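Local coordinates for phosphoprotein (Lettuce necrotic yellows virus, PDB 3T4R), which is the C-terminal domain of a protein that probably acts as a non-catalytic polymerase cofactor, stabilising the RNA polymerase L on the nucleoprotein-RNA template and binding soluble nucleoprotein, at residues 32-42 against 54-65. Numbering follows the deposited sequence.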
ATOM      1  N   PHE A  32      -1.015   7.539   0.191  1.00 41.92           N
ATOM      2  CA  PHE A  32       0.438   7.660   0.063  1.00 44.45           C
ATOM      3  C   PHE A  32       1.141   6.282  -0.149  1.00 43.32           C
ATOM      4  O   PHE A  32       2.093   6.143  -0.917  1.00 44.89           O
ATOM      5  CB  PHE A  32       0.965   8.304   1.319  1.00 49.45           C
ATOM      6  CG  PHE A  32       2.443   8.444   1.346  1.00 58.43           C
ATOM      7  CD1 PHE A  32       3.006   9.629   1.649  1.00 67.21           C
ATOM      8  CD2 PHE A  32       3.282   7.358   1.064  1.00 63.42           C
ATOM      9  CE1 PHE A  32       4.387   9.726   1.684  1.00 74.81           C
ATOM     10  CE2 PHE A  32       4.645   7.476   1.065  1.00 65.77           C
ATOM     11  CZ  PHE A  32       5.190   8.638   1.367  1.00 71.45           C
ATOM     12  N   LEU A  33       0.670   5.269   0.541  1.00 39.92           N
ATOM     13  CA  LEU A  33       1.273   3.993   0.416  1.00 38.82           C
ATOM     14  C   LEU A  33       0.948   3.314  -0.912  1.00 35.14           C
ATOM     15  O   LEU A  33       1.788   2.589  -1.459  1.00 38.40           O
ATOM     16  CB  LEU A  33       0.744   3.132   1.562  1.00 37.12           C
ATOM     17  CG  LEU A  33       1.176   3.511   2.966  1.00 40.94           C
ATOM     18  CD1 LEU A  33       0.567   2.542   3.918  1.00 41.59           C
ATOM     19  CD2 LEU A  33       2.653   3.394   3.139  1.00 47.26           C
ATOM     20  N   VAL A  34      -0.272   3.485  -1.361  1.00 32.34           N
ATOM     21  CA  VAL A  34      -0.817   2.872  -2.597  1.00 31.14           C
ATOM     22  C   VAL A  34      -1.297   3.999  -3.516  1.00 30.79           C
ATOM     23  O   VAL A  34      -2.450   4.318  -3.601  1.00 31.76           O
ATOM     24  CB  VAL A  34      -1.960   1.919  -2.292  1.00 31.58           C
ATOM     25  CG1 VAL A  34      -2.258   1.107  -3.545  1.00 31.28           C
ATOM     26  CG2 VAL A  34      -1.562   0.903  -1.172  1.00 31.78           C
ATOM     27  N   PRO A  35      -0.353   4.669  -4.166  1.00 34.02           N
ATOM     28  CA  PRO A  35      -0.750   5.639  -5.147  1.00 36.91           C
ATOM     29  C   PRO A  35      -1.570   4.936  -6.272  1.00 37.14           C
ATOM     30  O   PRO A  35      -1.500   3.690  -6.344  1.00 36.62           O
ATOM     31  CB  PRO A  35       0.609   6.153  -5.674  1.00 37.78           C
ATOM     32  CG  PRO A  35       1.622   5.791  -4.538  1.00 38.93           C
ATOM     33  CD  PRO A  35       1.130   4.533  -4.006  1.00 35.20           C
ATOM     34  N   ASP A  36      -2.301   5.673  -7.126  1.00 38.63           N
ATOM     35  CA  ASP A  36      -3.177   5.062  -8.144  1.00 41.18           C
ATOM     36  C   ASP A  36      -2.418   4.188  -9.184  1.00 43.73           C
ATOM     37  O   ASP A  36      -2.973   3.298  -9.764  1.00 45.93           O
ATOM     38  CB  ASP A  36      -3.932   6.151  -8.939  1.00 45.39           C
ATOM     39  CG  ASP A  36      -4.767   7.103  -8.041  1.00 44.99           C
ATOM     40  OD1 ASP A  36      -5.166   6.663  -6.963  1.00 43.94           O
ATOM     41  OD2 ASP A  36      -5.027   8.292  -8.403  1.00 54.18           O
ATOM     42  N   ASP A  37      -1.174   4.519  -9.465  1.00 45.45           N
ATOM     43  CA  ASP A  37      -0.321   3.762 -10.374  0.50 48.94           C
ATOM     44  C   ASP A  37      -0.038   2.382  -9.801  1.00 45.97           C
ATOM     45  O   ASP A  37       0.149   1.438 -10.523  1.00 49.45           O
ATOM     46  CB  ASP A  37       0.993   4.507 -10.704  0.50 53.08           C
ATOM     47  CG  ASP A  37       1.900   4.797  -9.454  0.50 54.12           C
ATOM     48  OD1 ASP A  37       3.068   4.321  -9.394  0.50 58.72           O
ATOM     49  OD2 ASP A  37       1.478   5.569  -8.564  0.50 54.64           O
ATOM     50  N   ILE A  38       0.036   2.288  -8.478  1.00 43.02           N
ATOM     51  CA  ILE A  38       0.294   0.991  -7.816  1.00 42.64           C
ATOM     52  C   ILE A  38      -0.949   0.106  -7.773  1.00 42.25           C
ATOM     53  O   ILE A  38      -0.888  -1.086  -8.078  1.00 45.16           O
ATOM     54  CB  ILE A  38       0.973   1.179  -6.430  1.00 42.51           C
ATOM     55  CG1 ILE A  38       2.398   1.760  -6.648  1.00 46.15           C
ATOM     56  CG2 ILE A  38       1.005  -0.151  -5.645  1.00 41.17           C
ATOM     57  CD1 ILE A  38       3.174   1.919  -5.404  1.00 51.41           C
ATOM     58  N   LEU A  39      -2.093   0.719  -7.466  1.00 39.88           N
ATOM     59  CA  LEU A  39      -3.346   0.036  -7.551  1.00 41.56           C
ATOM     60  C   LEU A  39      -3.535  -0.543  -8.938  1.00 46.16           C
ATOM     61  O   LEU A  39      -3.993  -1.640  -9.062  1.00 49.67           O
ATOM     62  CB  LEU A  39      -4.501   1.000  -7.317  1.00 41.20           C
ATOM     63  CG  LEU A  39      -5.820   0.569  -6.645  1.00 43.34           C
ATOM     64  CD1 LEU A  39      -6.925   1.321  -7.195  1.00 39.64           C
ATOM     65  CD2 LEU A  39      -6.086  -0.918  -6.535  1.00 37.33           C
ATOM     66  N   ALA A  40      -3.197   0.237  -9.970  1.00 47.27           N
ATOM     67  CA  ALA A  40      -3.461  -0.080 -11.366  1.00 51.94           C
ATOM     68  C   ALA A  40      -2.681  -1.309 -11.766  1.00 54.64           C
ATOM     69  O   ALA A  40      -3.102  -2.080 -12.608  1.00 58.69           O
ATOM     70  CB  ALA A  40      -3.072   1.054 -12.197  1.00 52.93           C
HETATM   71  N   MSE A  41      -1.563  -1.519 -11.084  1.00 54.47           N
HETATM   72  CA  MSE A  41      -0.694  -2.689 -11.325  1.00 58.27           C
HETATM   73  C   MSE A  41      -1.449  -3.994 -11.091  1.00 61.12           C
HETATM   74  O   MSE A  41      -1.186  -5.011 -11.764  1.00 65.89           O
HETATM   75  CB  MSE A  41       0.536  -2.637 -10.412  1.00 56.81           C
HETATM   76  CG  MSE A  41       1.599  -1.621 -10.837  1.00 59.09           C
HETATM   77 SE   MSE A  41       3.241  -1.715  -9.717  0.90 68.26          SE
HETATM   78  CE  MSE A  41       4.442  -0.670 -10.878  0.50 70.71           C
ATOM     79  N   ALA A  42      -2.396  -3.938 -10.155  1.00 58.03           N
ATOM     80  CA  ALA A  42      -3.136  -5.102  -9.706  1.00 61.95           C
ATOM     81  C   ALA A  42      -4.413  -5.308 -10.511  1.00 67.06           C
ATOM     82  O   ALA A  42      -5.152  -6.261 -10.262  1.00 71.39           O
ATOM     83  CB  ALA A  42      -3.487  -4.924  -8.264  1.00 57.84           C
ATOM     84  N   ILE A  54       4.696  -5.408  -6.376  1.00 49.49           N
ATOM     85  CA  ILE A  54       3.881  -4.409  -5.758  1.00 45.51           C
ATOM     86  C   ILE A  54       4.168  -4.229  -4.291  1.00 43.39           C
ATOM     87  O   ILE A  54       4.204  -3.076  -3.836  1.00 44.08           O
ATOM     88  CB  ILE A  54       2.419  -4.748  -5.944  1.00 44.74           C
ATOM     89  CG1 ILE A  54       2.145  -4.905  -7.433  1.00 47.15           C
ATOM     90  CG2 ILE A  54       1.521  -3.655  -5.322  1.00 40.24           C
ATOM     91  CD1 ILE A  54       0.794  -5.407  -7.751  1.00 47.83           C
ATOM     92  N   GLN A  55       4.332  -5.327  -3.554  1.00 43.10           N
ATOM     93  CA  GLN A  55       4.715  -5.287  -2.142  1.00 42.15           C
ATOM     94  C   GLN A  55       5.994  -4.471  -1.995  1.00 43.26           C
ATOM     95  O   GLN A  55       6.074  -3.633  -1.097  1.00 42.54           O
ATOM     96  CB  GLN A  55       5.022  -6.680  -1.598  1.00 45.22           C
ATOM     97  CG  GLN A  55       3.835  -7.546  -1.293  1.00 47.12           C
ATOM     98  CD  GLN A  55       4.241  -8.956  -0.896  1.00 57.60           C
ATOM     99  OE1 GLN A  55       5.401  -9.370  -1.089  1.00 62.08           O
ATOM    100  NE2 GLN A  55       3.301  -9.714  -0.360  1.00 58.29           N
ATOM    101  N   ASN A  56       6.978  -4.721  -2.859  1.00 44.64           N
ATOM    102  CA  ASN A  56       8.209  -3.955  -2.867  1.00 49.06           C
ATOM    103  C   ASN A  56       7.930  -2.433  -3.063  1.00 46.18           C
ATOM    104  O   ASN A  56       8.545  -1.574  -2.399  1.00 48.09           O
ATOM    105  CB  ASN A  56       9.187  -4.487  -3.933  1.00 52.68           C
ATOM    106  CG  ASN A  56       9.858  -5.812  -3.522  1.00 62.20           C
ATOM    107  OD1 ASN A  56      10.064  -6.066  -2.318  1.00 62.89           O
ATOM    108  ND2 ASN A  56      10.282  -6.620  -4.523  1.00 67.21           N
ATOM    109  N   GLU A  57       7.056  -2.104  -3.985  1.00 45.64           N
ATOM    110  CA  GLU A  57       6.743  -0.695  -4.245  1.00 47.27           C
ATOM    111  C   GLU A  57       6.116  -0.040  -3.014  1.00 43.19           C
ATOM    112  O   GLU A  57       6.436   1.107  -2.698  1.00 43.03           O
ATOM    113  CB  GLU A  57       5.800  -0.530  -5.458  1.00 48.91           C
ATOM    114  CG  GLU A  57       6.422  -0.891  -6.785  1.00 57.56           C
ATOM    115  CD  GLU A  57       6.733   0.295  -7.628  1.00 72.38           C
ATOM    116  OE1 GLU A  57       7.254   1.303  -7.078  1.00 80.61           O
ATOM    117  OE2 GLU A  57       6.491   0.231  -8.861  1.00 80.92           O
ATOM    118  N   ILE A  58       5.199  -0.739  -2.362  1.00 39.91           N
ATOM    119  CA  ILE A  58       4.473  -0.203  -1.215  1.00 39.29           C
ATOM    120  C   ILE A  58       5.415  -0.027   0.013  1.00 40.36           C
ATOM    121  O   ILE A  58       5.356   0.981   0.754  1.00 42.90           O
ATOM    122  CB  ILE A  58       3.323  -1.143  -0.863  1.00 36.84           C
ATOM    123  CG1 ILE A  58       2.197  -0.953  -1.915  1.00 39.91           C
ATOM    124  CG2 ILE A  58       2.696  -0.803   0.480  1.00 41.48           C
ATOM    125  CD1 ILE A  58       1.163  -2.009  -1.863  1.00 37.83           C
ATOM    126  N   ILE A  59       6.252  -1.013   0.232  1.00 40.41           N
ATOM    127  CA  ILE A  59       7.354  -0.959   1.263  1.00 43.91           C
ATOM    128  C   ILE A  59       8.279   0.222   1.038  1.00 46.26           C
ATOM    129  O   ILE A  59       8.554   0.943   1.958  1.00 47.72           O
ATOM    130  CB  ILE A  59       8.189  -2.245   1.341  1.00 46.06           C
ATOM    131  CG1 ILE A  59       7.272  -3.411   1.758  1.00 44.77           C
ATOM    132  CG2 ILE A  59       9.286  -2.081   2.391  1.00 49.32           C
ATOM    133  CD1 ILE A  59       7.925  -4.568   2.068  1.00 54.60           C
ATOM    134  N   GLU A  60       8.604   0.502  -0.219  1.00 52.75           N
ATOM    135  CA  GLU A  60       9.365   1.702  -0.516  1.00 52.84           C
ATOM    136  C   GLU A  60       8.659   2.982  -0.055  1.00 46.24           C
ATOM    137  O   GLU A  60       9.284   3.870   0.489  1.00 45.70           O
ATOM    138  CB  GLU A  60       9.711   1.750  -1.989  1.00 55.74           C
ATOM    139  CG  GLU A  60      11.146   1.961  -2.234  1.00 67.64           C
ATOM    140  CD  GLU A  60      11.952   0.673  -2.093  1.00 82.11           C
ATOM    141  OE1 GLU A  60      11.637  -0.263  -2.928  1.00 88.17           O
ATOM    142  OE2 GLU A  60      12.902   0.599  -1.170  1.00 86.75           O
ATOM    143  N   ASN A  61       7.349   3.041  -0.210  1.00 44.30           N
ATOM    144  CA  ASN A  61       6.577   4.192   0.108  1.00 42.19           C
ATOM    145  C   ASN A  61       6.454   4.231   1.574  1.00 44.15           C
ATOM    146  O   ASN A  61       6.403   5.267   2.141  1.00 46.19           O
ATOM    147  CB  ASN A  61       5.176   4.060  -0.472  1.00 42.85           C
ATOM    148  CG  ASN A  61       5.127   4.262  -1.984  1.00 44.39           C
ATOM    149  OD1 ASN A  61       6.038   4.812  -2.577  1.00 43.15           O
ATOM    150  ND2 ASN A  61       4.039   3.835  -2.598  1.00 40.49           N
ATOM    151  N   HIS A  62       6.332   3.097   2.215  1.00 47.13           N
ATOM    152  CA  HIS A  62       6.212   3.102   3.659  1.00 53.28           C
ATOM    153  C   HIS A  62       7.501   3.534   4.292  1.00 54.04           C
ATOM    154  O   HIS A  62       7.474   4.134   5.329  1.00 57.25           O
ATOM    155  CB  HIS A  62       5.817   1.720   4.157  1.00 58.99           C
ATOM    156  CG  HIS A  62       5.372   1.677   5.583  1.00 69.58           C
ATOM    157  ND1 HIS A  62       4.295   0.899   5.983  1.00 80.57           N
ATOM    158  CD2 HIS A  62       5.874   2.287   6.719  1.00 73.64           C
ATOM    159  CE1 HIS A  62       4.156   1.029   7.305  1.00 88.64           C
ATOM    160  NE2 HIS A  62       5.102   1.865   7.774  1.00 84.46           N
ATOM    161  N   ILE A  63       8.624   3.198   3.657  1.00 54.90           N
ATOM    162  CA  ILE A  63       9.991   3.560   4.094  1.00 57.45           C
ATOM    163  C   ILE A  63      10.098   5.076   4.046  1.00 53.96           C
ATOM    164  O   ILE A  63      10.486   5.685   5.015  1.00 56.19           O
ATOM    165  CB  ILE A  63      11.099   2.888   3.171  1.00 60.52           C
ATOM    166  CG1 ILE A  63      11.319   1.433   3.500  1.00 66.16           C
ATOM    167  CG2 ILE A  63      12.395   3.632   3.171  1.00 64.41           C
ATOM    168  CD1 ILE A  63      11.792   0.673   2.283  1.00 71.05           C
ATOM    169  N   ALA A  64       9.704   5.659   2.920  1.00 51.87           N
ATOM    170  CA  ALA A  64       9.630   7.103   2.757  1.00 50.02           C
ATOM    171  C   ALA A  64       8.876   7.768   3.907  1.00 49.44           C
ATOM    172  O   ALA A  64       9.356   8.740   4.457  1.00 51.03           O
ATOM    173  CB  ALA A  64       9.018   7.478   1.408  1.00 50.88           C
ATOM    174  N   LEU A  65       7.717   7.220   4.266  1.00 50.00           N
ATOM    175  CA  LEU A  65       6.825   7.802   5.244  1.00 53.69           C
ATOM    176  C   LEU A  65       7.468   7.755   6.577  1.00 55.78           C
ATOM    177  O   LEU A  65       7.475   8.759   7.284  1.00 60.01           O
ATOM    178  CB  LEU A  65       5.560   6.997   5.320  1.00 57.17           C
ATOM    179  CG  LEU A  65       4.262   7.628   5.708  1.00 65.40           C
ATOM    180  CD1 LEU A  65       4.360   9.128   6.050  1.00 72.31           C
ATOM    181  CD2 LEU A  65       3.356   7.428   4.516  1.00 70.57           C
TER
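Asn-61 carries the one hydrogen bond between the two segments, its ND2 lying 2.8 Å from the backbone O of Leu-33. The N-H points almost straight at the oxygen (168°), which sits in the plane of the Asn-61 amide; seen from the acceptor, however, the donor stands well above the carbonyl plane. CD of Pro-35 and CD1 of Ile-38 also pack on ND2, so carbon flanks the donor nitrogen.

Beside it, Phe-32 lays its ring against helix 50-72, with CG anti to the backbone N (chi1 178°). Leu-65 CD2 lies over the centre of one face in a CH-pi contact, 3.4 Å from the centroid, while Ala-64 CB meets the ring edge. The CD2 branch of Leu-33 rests on His-62 CA at 3.6 Å, in a hole formed by Ile-58, Asn-61, His-62 and Leu-65.

Toward the other end, Ile-38 fills a second knobs-into-holes site among Ile-54, Glu-57, Ile-58 and Asn-61. Its two branches divide the work: CG2 meets Ile-54 CG2 at 3.6 Å, and CD1, at the end of an extended arm (chi2 -177°), reaches Glu-57 CB. Selenomethionine Met-41 adds its CB against Ile-54 CD1 at 3.8 Å.

Helix 36-41 runs nearly antiparallel to 54-65, with 10.5 Å between their axes. Behind the contact, Val-34 and Ala-42 touch Leu-12 and Leu-11 of helix 4-14, and Lys-8 NZ donates a hydrogen bond to Val-34 O and forms a salt bridge with Asp-36 OD1. The break between helices 27-33 and 36-41 is thus bonded both by helix 50-72, through Asn-61, and by helix 4-14, through Lys-8. In this small helical bundle the Asn-61 amide satisfies a carbonyl at the end of helix 27-33, where regular helical bonding stops, while apolar packing supplies most of the remaining interface.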